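Local coordinates for protein predicted acetamidase/formamidase (Thermoanaerobacter tengcongensis, PDB 3TKK) that probably hydrolyses the carbon-nitrogen bond of small linear amides such as formamide or acetamide, and binds zinc and calcium ions, at residues Asp75-Lys80 with Val209-Gly214; Glu69-Gly74 with Phe171-Glu176; Pro151-Gly156 with Leu217-Val222. All blocks are in the same frame, centred on the assembly; numbering follows the deposited sequence.

Contact 1. Residues Asp75-Lys80 with Val209-Gly214; sequences DVLKVK and VEVIKG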
ATOM      1  N   ASP A  75     -26.772 -12.805  -1.589  1.00 27.17           N
ATOM      2  CA  ASP A  75     -26.530 -12.098  -2.860  1.00 26.83           C
ATOM      3  C   ASP A  75     -25.425 -11.092  -2.721  1.00 25.72           C
ATOM      4  O   ASP A  75     -24.747 -10.994  -1.697  1.00 24.82           O
ATOM      5  CB  ASP A  75     -27.792 -11.259  -3.231  1.00 29.54           C
ATOM      6  CG  ASP A  75     -29.008 -12.116  -3.507  1.00 30.42           C
ATOM      7  OD1 ASP A  75     -28.830 -13.337  -3.723  1.00 31.50           O
ATOM      8  OD2 ASP A  75     -30.127 -11.572  -3.504  1.00 29.40           O
ATOM      9  N   VAL A  76     -25.233 -10.240  -3.732  1.00 25.14           N
ATOM     10  CA  VAL A  76     -24.185  -9.318  -3.549  1.00 24.00           C
ATOM     11  C   VAL A  76     -24.841  -8.010  -3.964  1.00 26.50           C
ATOM     12  O   VAL A  76     -25.637  -8.016  -4.930  1.00 24.36           O
ATOM     13  CB  VAL A  76     -22.934  -9.649  -4.447  1.00 26.29           C
ATOM     14  CG1 VAL A  76     -22.075  -8.406  -4.675  1.00 23.15           C
ATOM     15  CG2 VAL A  76     -22.103 -10.785  -3.800  1.00 24.48           C
ATOM     16  N   LEU A  77     -24.567  -6.908  -3.255  1.00 22.53           N
ATOM     17  CA  LEU A  77     -25.082  -5.610  -3.792  1.00 22.29           C
ATOM     18  C   LEU A  77     -23.997  -4.846  -4.447  1.00 23.18           C
ATOM     19  O   LEU A  77     -22.974  -4.556  -3.801  1.00 22.63           O
ATOM     20  CB  LEU A  77     -25.611  -4.755  -2.686  1.00 21.68           C
ATOM     21  CG  LEU A  77     -26.214  -3.374  -2.931  1.00 21.48           C
ATOM     22  CD1 LEU A  77     -27.640  -3.656  -3.469  1.00 22.44           C
ATOM     23  CD2 LEU A  77     -26.303  -2.573  -1.591  1.00 20.78           C
ATOM     24  N   LYS A  78     -24.239  -4.445  -5.697  1.00 22.95           N
ATOM     25  CA  LYS A  78     -23.308  -3.598  -6.440  1.00 22.18           C
ATOM     26  C   LYS A  78     -23.786  -2.130  -6.439  1.00 22.46           C
ATOM     27  O   LYS A  78     -24.969  -1.874  -6.672  1.00 22.41           O
ATOM     28  CB  LYS A  78     -23.175  -4.139  -7.858  1.00 23.27           C
ATOM     29  CG  LYS A  78     -22.530  -3.143  -8.877  1.00 26.41           C
ATOM     30  CD  LYS A  78     -22.512  -3.811 -10.316  1.00 25.67           C
ATOM     31  CE  LYS A  78     -22.615  -2.697 -11.359  1.00 34.44           C
ATOM     32  NZ  LYS A  78     -22.418  -3.326 -12.727  1.00 34.93           N
ATOM     33  N   VAL A  79     -22.846  -1.226  -6.075  1.00 22.66           N
ATOM     34  CA  VAL A  79     -23.138   0.164  -5.861  1.00 22.32           C
ATOM     35  C   VAL A  79     -22.173   0.925  -6.779  1.00 22.75           C
ATOM     36  O   VAL A  79     -20.947   0.939  -6.622  1.00 23.29           O
ATOM     37  CB  VAL A  79     -22.963   0.605  -4.389  1.00 20.93           C
ATOM     38  CG1 VAL A  79     -23.307   2.156  -4.248  1.00 19.80           C
ATOM     39  CG2 VAL A  79     -23.664  -0.347  -3.373  1.00 19.81           C
ATOM     40  N   LYS A  80     -22.710   1.521  -7.801  1.00 21.81           N
ATOM     41  CA  LYS A  80     -21.898   2.285  -8.734  1.00 22.22           C
ATOM     42  C   LYS A  80     -21.863   3.727  -8.215  1.00 21.84           C
ATOM     43  O   LYS A  80     -22.943   4.411  -8.188  1.00 22.22           O
ATOM     44  CB  LYS A  80     -22.554   2.195 -10.130  1.00 23.61           C
ATOM     45  CG  LYS A  80     -21.738   2.915 -11.196  1.00 30.87           C
ATOM     46  CD  LYS A  80     -22.388   2.785 -12.643  1.00 39.17           C
ATOM     47  CE  LYS A  80     -22.455   1.353 -13.180  1.00 44.28           C
ATOM     48  NZ  LYS A  80     -23.426   0.567 -12.348  1.00 46.88           N
ATOM     49  N   VAL A 209     -27.760   1.326  -7.572  1.00 23.68           N
ATOM     50  CA  VAL A 209     -27.661   0.062  -6.907  1.00 23.33           C
ATOM     51  C   VAL A 209     -28.079  -1.059  -7.853  1.00 24.37           C
ATOM     52  O   VAL A 209     -29.015  -0.886  -8.601  1.00 26.98           O
ATOM     53  CB  VAL A 209     -28.504  -0.035  -5.623  1.00 22.96           C
ATOM     54  CG1 VAL A 209     -27.920   0.784  -4.459  1.00 21.94           C
ATOM     55  CG2 VAL A 209     -30.029   0.411  -5.907  1.00 23.83           C
ATOM     56  N   GLU A 210     -27.417  -2.229  -7.752  1.00 24.28           N
ATOM     57  CA  GLU A 210     -27.873  -3.472  -8.449  1.00 26.75           C
ATOM     58  C   GLU A 210     -27.722  -4.702  -7.559  1.00 25.35           C
ATOM     59  O   GLU A 210     -26.692  -4.882  -6.963  1.00 24.35           O
ATOM     60  CB  GLU A 210     -27.025  -3.752  -9.645  1.00 27.98           C
ATOM     61  CG  GLU A 210     -27.318  -2.808 -10.765  1.00 38.82           C
ATOM     62  CD  GLU A 210     -26.629  -3.235 -12.049  1.00 45.97           C
ATOM     63  OE1 GLU A 210     -26.107  -4.416 -12.177  1.00 47.32           O
ATOM     64  OE2 GLU A 210     -26.639  -2.379 -12.937  1.00 50.50           O
ATOM     65  N   VAL A 211     -28.715  -5.560  -7.569  1.00 25.99           N
ATOM     66  CA  VAL A 211     -28.612  -6.823  -6.858  1.00 28.44           C
ATOM     67  C   VAL A 211     -27.934  -7.838  -7.823  1.00 31.12           C
ATOM     68  O   VAL A 211     -28.358  -7.988  -8.965  1.00 29.94           O
ATOM     69  CB  VAL A 211     -30.013  -7.256  -6.430  1.00 29.45           C
ATOM     70  CG1 VAL A 211     -29.960  -8.615  -5.778  1.00 31.54           C
ATOM     71  CG2 VAL A 211     -30.545  -6.195  -5.489  1.00 27.03           C
ATOM     72  N   ILE A 212     -26.839  -8.445  -7.394  1.00 29.71           N
ATOM     73  CA  ILE A 212     -26.207  -9.551  -8.154  1.00 33.14           C
ATOM     74  C   ILE A 212     -26.534 -10.873  -7.522  1.00 31.58           C
ATOM     75  O   ILE A 212     -26.348 -11.031  -6.302  1.00 31.22           O
ATOM     76  CB  ILE A 212     -24.671  -9.483  -8.084  1.00 32.16           C
ATOM     77  CG1 ILE A 212     -24.093  -8.146  -8.669  1.00 32.43           C
ATOM     78  CG2 ILE A 212     -24.095 -10.745  -8.689  1.00 34.25           C
ATOM     79  CD1 ILE A 212     -24.617  -7.825  -9.988  1.00 36.56           C
ATOM     80  N   LYS A 213     -27.019 -11.827  -8.330  1.00 35.33           N
ATOM     81  CA  LYS A 213     -27.299 -13.210  -7.901  1.00 36.67           C
ATOM     82  C   LYS A 213     -26.234 -14.249  -8.301  1.00 39.42           C
ATOM     83  O   LYS A 213     -25.558 -14.113  -9.309  1.00 37.91           O
ATOM     84  CB  LYS A 213     -28.666 -13.681  -8.469  1.00 40.38           C
ATOM     85  CG  LYS A 213     -29.800 -12.677  -8.296  1.00 37.86           C
ATOM     86  CD  LYS A 213     -30.324 -12.856  -6.904  1.00 38.01           C
ATOM     87  CE  LYS A 213     -31.708 -12.275  -6.726  1.00 35.90           C
ATOM     88  NZ  LYS A 213     -32.094 -12.311  -5.312  1.00 32.55           N
ATOM     89  N   GLY A 214     -26.079 -15.296  -7.509  1.00 39.97           N
ATOM     90  CA  GLY A 214     -25.051 -16.278  -7.807  1.00 43.36           C
ATOM     91  C   GLY A 214     -23.569 -15.869  -7.711  1.00 44.06           C
ATOM     92  O   GLY A 214     -22.701 -16.517  -8.327  1.00 44.83           O
TER
HETATM   93  O   HOH W   1     -27.423 -15.082  -5.044  1.00  8.67           O

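Contact 2. Residues Glu69-Gly74 with Phe171-Glu176; sequences EGAKEG and FPVFVE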
ATOM      1  N   GLU A  69     -34.968  -3.673  -2.974  1.00 26.39           N
ATOM      2  CA  GLU A  69     -35.829  -4.829  -3.276  1.00 28.83           C
ATOM      3  C   GLU A  69     -35.108  -5.940  -4.021  1.00 30.45           C
ATOM      4  O   GLU A  69     -34.520  -5.645  -5.017  1.00 31.38           O
ATOM      5  CB  GLU A  69     -37.086  -4.399  -4.074  1.00 28.91           C
ATOM      6  CG  GLU A  69     -38.112  -3.847  -3.064  1.00 32.64           C
ATOM      7  CD  GLU A  69     -39.398  -3.281  -3.654  1.00 35.84           C
ATOM      8  OE1 GLU A  69     -39.691  -3.411  -4.860  1.00 36.13           O
ATOM      9  OE2 GLU A  69     -40.119  -2.672  -2.846  1.00 37.68           O
ATOM     10  N   GLY A  70     -35.274  -7.200  -3.570  1.00 29.00           N
ATOM     11  CA  GLY A  70     -34.752  -8.386  -4.311  1.00 29.28           C
ATOM     12  C   GLY A  70     -33.447  -8.827  -3.665  1.00 30.28           C
ATOM     13  O   GLY A  70     -32.943  -9.948  -3.926  1.00 33.51           O
ATOM     14  N   ALA A  71     -32.848  -7.966  -2.851  1.00 27.12           N
ATOM     15  CA  ALA A  71     -31.574  -8.352  -2.333  1.00 27.36           C
ATOM     16  C   ALA A  71     -31.881  -9.290  -1.247  1.00 28.15           C
ATOM     17  O   ALA A  71     -32.657  -8.930  -0.362  1.00 26.97           O
ATOM     18  CB  ALA A  71     -30.767  -7.030  -1.741  1.00 26.90           C
ATOM     19  N   LYS A  72     -31.271 -10.486  -1.270  1.00 29.68           N
ATOM     20  CA  LYS A  72     -31.446 -11.427  -0.214  1.00 33.19           C
ATOM     21  C   LYS A  72     -30.138 -11.864   0.423  1.00 33.08           C
ATOM     22  O   LYS A  72     -29.066 -11.743  -0.176  1.00 29.11           O
ATOM     23  CB  LYS A  72     -32.209 -12.655  -0.754  1.00 39.12           C
ATOM     24  CG  LYS A  72     -33.725 -12.280  -0.986  1.00 41.87           C
ATOM     25  CD  LYS A  72     -34.620 -13.441  -1.245  1.00 49.12           C
ATOM     26  CE  LYS A  72     -35.949 -12.943  -1.898  1.00 52.15           C
ATOM     27  NZ  LYS A  72     -37.038 -12.284  -1.039  1.00 53.20           N
ATOM     28  N   GLU A  73     -30.207 -12.383   1.639  1.00 31.67           N
ATOM     29  CA  GLU A  73     -29.002 -12.921   2.251  1.00 30.38           C
ATOM     30  C   GLU A  73     -28.214 -13.819   1.306  1.00 31.72           C
ATOM     31  O   GLU A  73     -28.741 -14.769   0.825  1.00 29.55           O
ATOM     32  CB  GLU A  73     -29.368 -13.778   3.461  1.00 37.03           C
ATOM     33  CG  GLU A  73     -28.162 -14.495   4.067  1.00 40.28           C
ATOM     34  CD  GLU A  73     -28.489 -15.135   5.430  1.00 46.54           C
ATOM     35  OE1 GLU A  73     -29.665 -15.548   5.671  1.00 51.67           O
ATOM     36  OE2 GLU A  73     -27.590 -15.232   6.264  1.00 48.19           O
ATOM     37  N   GLY A  74     -26.926 -13.507   1.041  1.00 27.55           N
ATOM     38  CA  GLY A  74     -26.129 -14.421   0.182  1.00 29.22           C
ATOM     39  C   GLY A  74     -25.931 -13.794  -1.197  1.00 30.25           C
ATOM     40  O   GLY A  74     -25.019 -14.239  -1.921  1.00 31.91           O
ATOM     41  N   PHE A 171     -20.837  -5.571  -2.200  1.00 22.99           N
ATOM     42  CA  PHE A 171     -20.930  -5.975  -0.850  1.00 19.99           C
ATOM     43  C   PHE A 171     -21.649  -7.298  -0.722  1.00 20.91           C
ATOM     44  O   PHE A 171     -22.748  -7.482  -1.323  1.00 21.69           O
ATOM     45  CB  PHE A 171     -21.864  -4.944  -0.064  1.00 19.88           C
ATOM     46  CG  PHE A 171     -21.245  -3.607   0.122  1.00 18.81           C
ATOM     47  CD1 PHE A 171     -20.253  -3.424   1.058  1.00 18.29           C
ATOM     48  CD2 PHE A 171     -21.672  -2.562  -0.602  1.00 19.98           C
ATOM     49  CE1 PHE A 171     -19.583  -2.160   1.203  1.00 19.57           C
ATOM     50  CE2 PHE A 171     -21.038  -1.271  -0.499  1.00 18.99           C
ATOM     51  CZ  PHE A 171     -20.026  -1.075   0.452  1.00 18.58           C
ATOM     52  N   PRO A 172     -21.124  -8.183   0.084  1.00 21.12           N
ATOM     53  CA  PRO A 172     -22.008  -9.281   0.462  1.00 22.08           C
ATOM     54  C   PRO A 172     -23.247  -8.824   1.192  1.00 22.10           C
ATOM     55  O   PRO A 172     -23.141  -7.978   2.086  1.00 21.44           O
ATOM     56  CB  PRO A 172     -21.204 -10.086   1.502  1.00 22.28           C
ATOM     57  CG  PRO A 172     -19.853  -9.421   1.681  1.00 21.37           C
ATOM     58  CD  PRO A 172     -19.919  -8.063   0.927  1.00 20.55           C
ATOM     59  N   VAL A 173     -24.405  -9.445   0.904  1.00 26.26           N
ATOM     60  CA  VAL A 173     -25.708  -9.154   1.547  1.00 23.28           C
ATOM     61  C   VAL A 173     -25.927 -10.106   2.725  1.00 27.66           C
ATOM     62  O   VAL A 173     -25.896 -11.338   2.581  1.00 28.82           O
ATOM     63  CB  VAL A 173     -26.886  -9.275   0.517  1.00 26.19           C
ATOM     64  CG1 VAL A 173     -28.184  -8.786   1.110  1.00 24.37           C
ATOM     65  CG2 VAL A 173     -26.588  -8.292  -0.688  1.00 23.42           C
ATOM     66  N   PHE A 174     -26.126  -9.529   3.908  1.00 25.39           N
ATOM     67  CA  PHE A 174     -26.374 -10.284   5.110  1.00 24.57           C
ATOM     68  C   PHE A 174     -27.842 -10.344   5.477  1.00 26.03           C
ATOM     69  O   PHE A 174     -28.246 -11.293   6.119  1.00 30.59           O
ATOM     70  CB  PHE A 174     -25.482  -9.789   6.244  1.00 24.02           C
ATOM     71  CG  PHE A 174     -23.992  -9.909   5.882  1.00 23.42           C
ATOM     72  CD1 PHE A 174     -23.367 -11.163   5.873  1.00 27.67           C
ATOM     73  CD2 PHE A 174     -23.288  -8.824   5.470  1.00 23.78           C
ATOM     74  CE1 PHE A 174     -22.063 -11.289   5.515  1.00 24.40           C
ATOM     75  CE2 PHE A 174     -21.969  -8.927   5.071  1.00 23.47           C
ATOM     76  CZ  PHE A 174     -21.326 -10.131   5.100  1.00 23.60           C
ATOM     77  N   VAL A 175     -28.640  -9.335   5.078  1.00 27.46           N
ATOM     78  CA  VAL A 175     -30.035  -9.278   5.435  1.00 29.69           C
ATOM     79  C   VAL A 175     -30.839  -8.827   4.274  1.00 26.31           C
ATOM     80  O   VAL A 175     -30.395  -8.095   3.368  1.00 27.65           O
ATOM     81  CB  VAL A 175     -30.357  -8.322   6.600  1.00 30.98           C
ATOM     82  CG1 VAL A 175     -29.358  -8.502   7.715  1.00 31.14           C
ATOM     83  CG2 VAL A 175     -30.251  -6.926   6.117  1.00 28.39           C
ATOM     84  N   GLU A 176     -32.069  -9.257   4.328  1.00 26.69           N
ATOM     85  CA  GLU A 176     -33.073  -8.898   3.344  1.00 30.25           C
ATOM     86  C   GLU A 176     -33.074  -7.394   3.072  1.00 26.00           C
ATOM     87  O   GLU A 176     -33.154  -6.614   4.014  1.00 27.63           O
ATOM     88  CB  GLU A 176     -34.449  -9.369   3.860  1.00 32.99           C
ATOM     89  CG  GLU A 176     -35.571  -9.267   2.887  1.00 40.82           C
ATOM     90  CD  GLU A 176     -35.545 -10.351   1.785  1.00 43.33           C
ATOM     91  OE1 GLU A 176     -34.984 -11.412   2.009  1.00 47.41           O
ATOM     92  OE2 GLU A 176     -36.068 -10.129   0.669  1.00 46.11           O
TER
HETATM   93  O   HOH W   2     -32.744 -12.584   3.428  1.00 11.72           O

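Contact 3. Residues Pro151-Gly156 with Leu217-Val222; sequences PGSHGG and LKNPVV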
ATOM      1  N   PRO A 151     -15.054  -0.758  10.564  1.00 21.59           N
ATOM      2  CA  PRO A 151     -15.316  -1.598   9.373  1.00 18.16           C
ATOM      3  C   PRO A 151     -15.465  -3.047   9.581  1.00 19.99           C
ATOM      4  O   PRO A 151     -14.887  -3.603  10.521  1.00 21.98           O
ATOM      5  CB  PRO A 151     -14.051  -1.458   8.531  1.00 18.55           C
ATOM      6  CG  PRO A 151     -12.952  -1.116   9.474  1.00 17.59           C
ATOM      7  CD  PRO A 151     -13.613  -0.512  10.777  1.00 21.90           C
ATOM      8  N   GLY A 152     -16.172  -3.738   8.689  1.00 18.22           N
ATOM      9  CA  GLY A 152     -16.176  -5.241   8.778  1.00 18.96           C
ATOM     10  C   GLY A 152     -16.562  -5.783   7.430  1.00 21.39           C
ATOM     11  O   GLY A 152     -16.439  -5.087   6.363  1.00 18.25           O
ATOM     12  N   SER A 153     -16.945  -7.042   7.435  1.00 19.69           N
ATOM     13  CA  SER A 153     -17.323  -7.681   6.142  1.00 19.85           C
ATOM     14  C   SER A 153     -18.531  -7.005   5.455  1.00 23.05           C
ATOM     15  O   SER A 153     -18.684  -7.115   4.231  1.00 19.56           O
ATOM     16  CB  SER A 153     -17.662  -9.111   6.414  1.00 22.91           C
ATOM     17  OG  SER A 153     -16.500  -9.765   6.975  1.00 22.40           O
ATOM     18  N   HIS A 154     -19.308  -6.244   6.250  1.00 21.21           N
ATOM     19  CA  HIS A 154     -20.472  -5.502   5.758  1.00 19.36           C
ATOM     20  C   HIS A 154     -20.060  -4.165   5.198  1.00 19.49           C
ATOM     21  O   HIS A 154     -20.889  -3.464   4.642  1.00 18.42           O
ATOM     22  CB  HIS A 154     -21.492  -5.251   6.852  1.00 20.00           C
ATOM     23  CG  HIS A 154     -20.949  -4.343   7.944  1.00 22.31           C
ATOM     24  ND1 HIS A 154     -19.982  -4.754   8.817  1.00 23.35           N
ATOM     25  CD2 HIS A 154     -21.152  -3.015   8.214  1.00 22.44           C
ATOM     26  CE1 HIS A 154     -19.624  -3.753   9.601  1.00 23.25           C
ATOM     27  NE2 HIS A 154     -20.325  -2.685   9.258  1.00 22.43           N
ATOM     28  N   GLY A 155     -18.765  -3.793   5.315  1.00 18.02           N
ATOM     29  CA  GLY A 155     -18.305  -2.501   4.900  1.00 18.00           C
ATOM     30  C   GLY A 155     -18.233  -1.597   6.107  1.00 19.23           C
ATOM     31  O   GLY A 155     -17.688  -1.980   7.115  1.00 18.89           O
ATOM     32  N   GLY A 156     -18.744  -0.388   6.005  1.00 18.12           N
ATOM     33  CA  GLY A 156     -18.672   0.561   7.164  1.00 17.05           C
ATOM     34  C   GLY A 156     -17.460   1.501   6.978  1.00 16.57           C
ATOM     35  O   GLY A 156     -17.219   1.949   5.892  1.00 17.74           O
ATOM     36  N   LEU A 217     -19.508 -13.436  -1.996  1.00 29.20           N
ATOM     37  CA  LEU A 217     -18.341 -12.685  -1.472  1.00 25.53           C
ATOM     38  C   LEU A 217     -18.297 -12.872   0.062  1.00 25.59           C
ATOM     39  O   LEU A 217     -19.368 -13.049   0.709  1.00 24.28           O
ATOM     40  CB  LEU A 217     -18.435 -11.187  -1.793  1.00 23.42           C
ATOM     41  CG  LEU A 217     -18.350 -10.826  -3.285  1.00 26.09           C
ATOM     42  CD1 LEU A 217     -18.363  -9.353  -3.574  1.00 24.73           C
ATOM     43  CD2 LEU A 217     -17.019 -11.410  -3.765  1.00 28.10           C
ATOM     44  N   LYS A 218     -17.107 -12.738   0.653  1.00 23.47           N
ATOM     45  CA  LYS A 218     -17.044 -12.787   2.110  1.00 28.20           C
ATOM     46  C   LYS A 218     -16.787 -11.396   2.695  1.00 25.26           C
ATOM     47  O   LYS A 218     -16.883 -11.205   3.906  1.00 24.52           O
ATOM     48  CB  LYS A 218     -15.905 -13.713   2.591  1.00 29.04           C
ATOM     49  CG  LYS A 218     -16.175 -15.138   2.267  1.00 34.95           C
ATOM     50  CD  LYS A 218     -17.341 -15.568   3.027  1.00 40.90           C
ATOM     51  CE  LYS A 218     -17.625 -17.065   2.887  1.00 47.15           C
ATOM     52  NZ  LYS A 218     -16.388 -17.873   3.013  1.00 48.12           N
ATOM     53  N   ASN A 219     -16.394 -10.468   1.845  1.00 21.92           N
ATOM     54  CA  ASN A 219     -15.933  -9.119   2.222  1.00 20.35           C
ATOM     55  C   ASN A 219     -16.086  -8.241   1.010  1.00 19.76           C
ATOM     56  O   ASN A 219     -16.305  -8.786  -0.031  1.00 20.33           O
ATOM     57  CB  ASN A 219     -14.469  -9.147   2.578  1.00 19.98           C
ATOM     58  CG  ASN A 219     -14.242  -9.586   3.958  1.00 20.29           C
ATOM     59  OD1 ASN A 219     -14.650  -8.929   4.848  1.00 22.42           O
ATOM     60  ND2 ASN A 219     -13.535 -10.643   4.154  1.00 21.01           N
ATOM     61  N   PRO A 220     -15.896  -6.906   1.128  1.00 18.90           N
ATOM     62  CA  PRO A 220     -16.282  -6.087   0.001  1.00 18.76           C
ATOM     63  C   PRO A 220     -15.196  -6.128  -0.988  1.00 18.78           C
ATOM     64  O   PRO A 220     -14.028  -6.525  -0.682  1.00 18.74           O
ATOM     65  CB  PRO A 220     -16.315  -4.654   0.584  1.00 17.92           C
ATOM     66  CG  PRO A 220     -16.656  -4.970   2.040  1.00 17.95           C
ATOM     67  CD  PRO A 220     -15.735  -6.088   2.338  1.00 18.31           C
ATOM     68  N   VAL A 221     -15.566  -5.680  -2.162  1.00 18.98           N
ATOM     69  CA  VAL A 221     -14.609  -5.586  -3.266  1.00 19.21           C
ATOM     70  C   VAL A 221     -14.837  -4.245  -4.000  1.00 18.98           C
ATOM     71  O   VAL A 221     -15.971  -3.763  -4.050  1.00 21.93           O
ATOM     72  CB  VAL A 221     -14.902  -6.711  -4.314  1.00 20.30           C
ATOM     73  CG1 VAL A 221     -14.098  -6.402  -5.711  1.00 20.77           C
ATOM     74  CG2 VAL A 221     -14.543  -8.081  -3.744  1.00 21.39           C
ATOM     75  N   VAL A 222     -13.786  -3.580  -4.442  1.00 18.81           N
ATOM     76  CA  VAL A 222     -13.981  -2.299  -5.188  1.00 18.81           C
ATOM     77  C   VAL A 222     -13.406  -2.484  -6.513  1.00 19.65           C
ATOM     78  O   VAL A 222     -12.285  -3.088  -6.696  1.00 19.83           O
ATOM     79  CB  VAL A 222     -13.425  -0.990  -4.470  1.00 18.03           C
ATOM     80  CG1 VAL A 222     -12.039  -1.211  -4.000  1.00 21.36           C
ATOM     81  CG2 VAL A 222     -13.480   0.238  -5.559  1.00 18.42           C
TER

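Contact 1. Residues Asp75-Lys80 with Val209-Gly214
Val-209 packs its CB against Leu-77 CD1 and sends its CA-H to Lys-78 O, with 3.3 Å between Val-209 CA and that oxygen. It opens the run of 209-212 against 76-80, two neighbouring antiparallel strands of the large mixed sheet. Glu-210 and Lys-78 form a hydrogen-bonded pair: Glu-210 N reaches Lys-78 O at 2.7 Å, and Lys-78 N returns a bond to Glu-210 O. Their side chains, both extended beyond CG, share one direction and end in a long salt bridge of 3.9 Å from Lys-78 NZ to Glu-210 OE1. Val-211, facing Leu-77 in a non-hydrogen-bonded pair, lies on the side covered by Val-68 of strand 62-69. Ile-212 pairs with Val-76: Ile-212 N to Val-76 O is 2.8 Å and nearly straight, while the reverse bond is more bent (153° at the hydrogen). Val-76 CB and Ile-212 CB sit 4.0 Å apart. Lys-213 bends at CD (chi2 -82°), and its NZ meets Asp-75 OD2 at 2.8 Å on the syn side, 32° out of the carboxylate plane. Lys-72 N also donates to this oxygen, and Gly-70 O accepts from Lys-213 NZ. At Gly-214 a water joins the backbone N to Asp-75 OD1. Both carboxylate oxygens of Asp-75 are thus engaged, which should hold the group's rotation and would favour its charged form.

Contact 2. Residues Glu69-Gly74 with Phe171-Glu176
Lys-72 runs beside Glu-176 in the same direction, and most of its length is spent on that carboxylate. Its CB only grazes Glu-176 OE1. CG comes closer, 3.4 Å from Glu-176 OE1, and has OE2 of the same residue nearby as well. CD still has both oxygens as neighbours, and CE has OE2. The chain then bends at its last torsion (chi4 -78°), which turns NZ back to Glu-176 OE2 at 2.9 Å, a hydrogen-bonded salt bridge made on the syn side and 22° out of the carboxylate plane. Glu-176 is bent as well, and the bend brings its carboxylate against the lysine. Its other oxygen, OE1, accepts from a water 2.9 Å away, and this water in turn takes the N-H of Glu-73.

Next to this pair the loop 69-74, between strands 62-69 and 76-86, runs past the end of strand 168-172. Val-173 points toward it and sets CG1 3.3 Å from Lys-72 O and 4.2 Å from Ala-71 CB; Ala-178 also packs on this valine. Gly-74 N donates to Val-173 O at 2.9 Å, 27° from the carbonyl plane, and Glu-73 CA brings its hydrogen to the same oxygen. With the backbone Gly-74 adopts, a CB there would press on the carbonyl O of Glu-73. Asp-75 continues the backbone pairing with Val-173 into the sheet.

Charge and water therefore occupy the exposed side of this loop-to-loop contact, with Val-173 and Ala-71 buried behind them. Lys-72 and Glu-176 probably neutralise one another, the lysine methylenes covering part of the carboxylate.

Contact 3. Residues Pro151-Gly156 with Leu217-Val222
Gly-152 opens a type I beta turn that presses against Asn-219 and Pro-220, just ahead of strand 221-223. The turn, from Gly-152 to Gly-155, closes a tight beta hairpin between the short strands 151-152 and 155-157, and it is held by bonds in both directions: Gly-155 N to Gly-152 O at 2.9 Å, and Gly-152 N to Gly-155 O.

Ser-153 does most of the touching. Its OG lies anti to the carbonyl carbon (chi1 -60°) and donates to Asn-219 OD1 at 2.9 Å, from above the amide plane and 42° out of it. Its CB sits 3.4 Å from both Lys-218 O and Asn-219 OD1, and its carbonyl O meets CG and CD of the Pro-220 ring. The other end of the Asn-219 amide, ND2, is taken by Asp-247 OD2 of helix 237-255, which places the amide between turn and helix.

His-154 turns away from this partner and meets the ring of Phe-16. At the backbone angles of Gly-155 (phi 98°) a side chain would press on the carbonyl O of His-154. The chain leads on to Asn-157, a ligand of the bound calcium ion. The contact thus sets the turn before that site against the loop that leads into strand 221-223, an inner strand of the large sheet. At its last point Gly-155 N lies 4.1 Å from Pro-220 CG.

Contacts 1 and 2 are neighbours, their centres about 8 Å apart, and strand 76-86 serves both: contact 1 pairs it with 203-212, while the loop leading into it meets the end of 168-172 in contact 2. Strand 168-172 lies between 76-86 and 221-223 in the same sheet and so joins all three. Contact 3 lies nearer the centre of the chain, and Pro-172 packs on both of its segments. Contact 2 is the most exposed, with four of its eight touching residues at the surface. The chemistry follows place: regular backbone ladder with charged ends in contact 1, salt bridge and water in contact 2, one side-chain hydrogen bond and proline packing in contact 3.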